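Local coordinates for hypothetical protein VPA1032 (Vibrio parahaemolyticus, PDB 1ZBP) that is of unknown function but belongs to the ImpE family, pairing a helical N-terminal half with a C-terminal half rich in antiparallel strands, at residues H73-A78 against S187-V192. Numbering follows the deposited sequence.
Sequences HLVKAA and SVWRPV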
# COMPACT_ATOMS: atom_id res chain seq x y z
N HIS A 73 -6.48 0.95 -13.23
CA HIS A 73 -7.23 1.14 -11.99
C HIS A 73 -6.29 1.15 -10.78
O HIS A 73 -6.45 1.97 -9.89
CB HIS A 73 -8.25 0.01 -11.85
CG HIS A 73 -9.32 0.03 -12.90
ND1 HIS A 73 -10.07 -1.09 -13.22
CD2 HIS A 73 -9.77 1.03 -13.69
CE1 HIS A 73 -10.94 -0.77 -14.16
NE2 HIS A 73 -10.78 0.50 -14.47
N LEU A 74 -5.32 0.24 -10.75
CA LEU A 74 -4.38 0.20 -9.64
C LEU A 74 -3.55 1.47 -9.60
O LEU A 74 -3.31 2.02 -8.53
CB LEU A 74 -3.46 -1.02 -9.76
CG LEU A 74 -4.02 -2.35 -9.22
CD1 LEU A 74 -3.72 -2.47 -7.74
CD2 LEU A 74 -5.52 -2.41 -9.45
N VAL A 75 -3.12 1.94 -10.78
CA VAL A 75 -2.32 3.16 -10.86
C VAL A 75 -3.14 4.35 -10.39
O VAL A 75 -2.59 5.27 -9.76
CB VAL A 75 -1.82 3.40 -12.30
CG1 VAL A 75 -1.36 4.83 -12.47
CG2 VAL A 75 -0.67 2.46 -12.58
N LYS A 76 -4.44 4.34 -10.67
CA LYS A 76 -5.33 5.41 -10.25
C LYS A 76 -5.44 5.40 -8.72
O LYS A 76 -5.22 6.42 -8.07
CB LYS A 76 -6.70 5.21 -10.89
CG LYS A 76 -7.75 6.25 -10.52
CD LYS A 76 -9.07 5.90 -11.22
CE LYS A 76 -10.22 6.79 -10.79
NZ LYS A 76 -11.51 6.21 -11.26
N ALA A 77 -5.75 4.23 -8.15
CA ALA A 77 -5.85 4.11 -6.69
C ALA A 77 -4.54 4.56 -6.03
O ALA A 77 -4.57 5.32 -5.07
CB ALA A 77 -6.17 2.67 -6.30
N ALA A 78 -3.41 4.12 -6.57
CA ALA A 78 -2.10 4.46 -6.03
C ALA A 78 -1.84 5.95 -6.18
O ALA A 78 -1.04 6.54 -5.43
CB ALA A 78 -1.01 3.68 -6.73
N SER A 187 4.77 -7.82 -5.97
CA SER A 187 5.62 -7.94 -4.79
C SER A 187 5.34 -6.78 -3.82
O SER A 187 5.40 -6.98 -2.60
CB SER A 187 7.11 -7.97 -5.18
OG SER A 187 7.48 -6.82 -5.92
N VAL A 188 5.02 -5.60 -4.35
CA VAL A 188 4.70 -4.43 -3.51
C VAL A 188 3.19 -4.07 -3.51
O VAL A 188 2.74 -3.34 -2.63
CB VAL A 188 5.55 -3.15 -3.88
CG1 VAL A 188 7.02 -3.39 -3.52
CG2 VAL A 188 5.41 -2.82 -5.34
N TRP A 189 2.44 -4.55 -4.50
CA TRP A 189 0.98 -4.34 -4.58
C TRP A 189 0.42 -5.76 -4.60
O TRP A 189 0.16 -6.33 -5.67
CB TRP A 189 0.56 -3.60 -5.87
CG TRP A 189 0.96 -2.15 -5.90
CD1 TRP A 189 1.52 -1.44 -4.88
CD2 TRP A 189 0.83 -1.22 -6.99
NE1 TRP A 189 1.75 -0.14 -5.26
CE2 TRP A 189 1.34 0.02 -6.55
CE3 TRP A 189 0.33 -1.33 -8.29
CZ2 TRP A 189 1.37 1.15 -7.37
CZ3 TRP A 189 0.36 -0.20 -9.11
CH2 TRP A 189 0.88 1.02 -8.64
N ARG A 190 0.24 -6.32 -3.40
CA ARG A 190 -0.19 -7.70 -3.24
C ARG A 190 -1.68 -7.97 -3.26
O ARG A 190 -2.47 -7.26 -2.63
CB ARG A 190 0.41 -8.26 -1.94
CG ARG A 190 0.57 -9.79 -1.89
CD ARG A 190 1.70 -10.29 -2.81
NE ARG A 190 3.01 -9.79 -2.39
CZ ARG A 190 3.63 -10.17 -1.28
NH1 ARG A 190 4.82 -9.66 -0.97
NH2 ARG A 190 3.07 -11.08 -0.49
N PRO A 191 -2.09 -9.01 -4.00
CA PRO A 191 -3.51 -9.36 -4.08
C PRO A 191 -3.93 -9.88 -2.72
O PRO A 191 -3.19 -10.62 -2.07
CB PRO A 191 -3.53 -10.46 -5.15
CG PRO A 191 -2.35 -10.09 -6.03
CD PRO A 191 -1.31 -9.77 -4.99
N VAL A 192 -5.10 -9.46 -2.26
CA VAL A 192 -5.58 -9.92 -0.97
C VAL A 192 -7.06 -10.24 -1.02
O VAL A 192 -7.82 -9.63 -1.78
CB VAL A 192 -5.34 -8.85 0.14
CG1 VAL A 192 -3.85 -8.59 0.32
CG2 VAL A 192 -6.07 -7.57 -0.19
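Trp189 on strand 189-196 reaches to helix 65-84 and lays the six-membered part of its indole against Leu74, Val75 and Ala78, joining the helical N-terminal half of this ImpE-family protein to its antiparallel sheet. The segment axes stay 11.8 Å apart at their closest, at 110° to each other, and the tryptophan side chain supplies more than half of the surface buried between them. With chi1 of -71° CG lies anti to the carbonyl carbon, and the indole extends toward the helix with its benzo end leading.

Leu74 and Ala78, one helical turn apart, meet neighbouring parts of that end. Ala78 makes the tighter approach, its CB 3.5 Å from CZ2 of Trp189 and slightly farther from CH2. Leu74 comes nearest with the root of its side chain: CB stands 4.0 Å from CZ3 of Trp189, with CE3 just behind. Both approaches are oblique to the ring. Val75 sets off from the helix away from the strand, yet still brings CG2 to 4.5 Å from CH2 of Trp189, a loose contact at the far end of the six-membered ring.

All four touching residues are buried, and the contact between them is apolar. Phe159 of strand 155-159 packs edge-to-face with the Trp189 ring and also touches Leu74 and Ala78, while Phe47 of helix 47-60 and Cys42 of helix 31-44 also touch the tryptophan. On the sheet side, the carbonyl O of Trp189 is hydrogen-bonded to ND1 of His205. Further along the segment, Arg190 curls back so that NH1 donates to O of Ser187 at 3.2 Å, with an N-H...O angle of 154°.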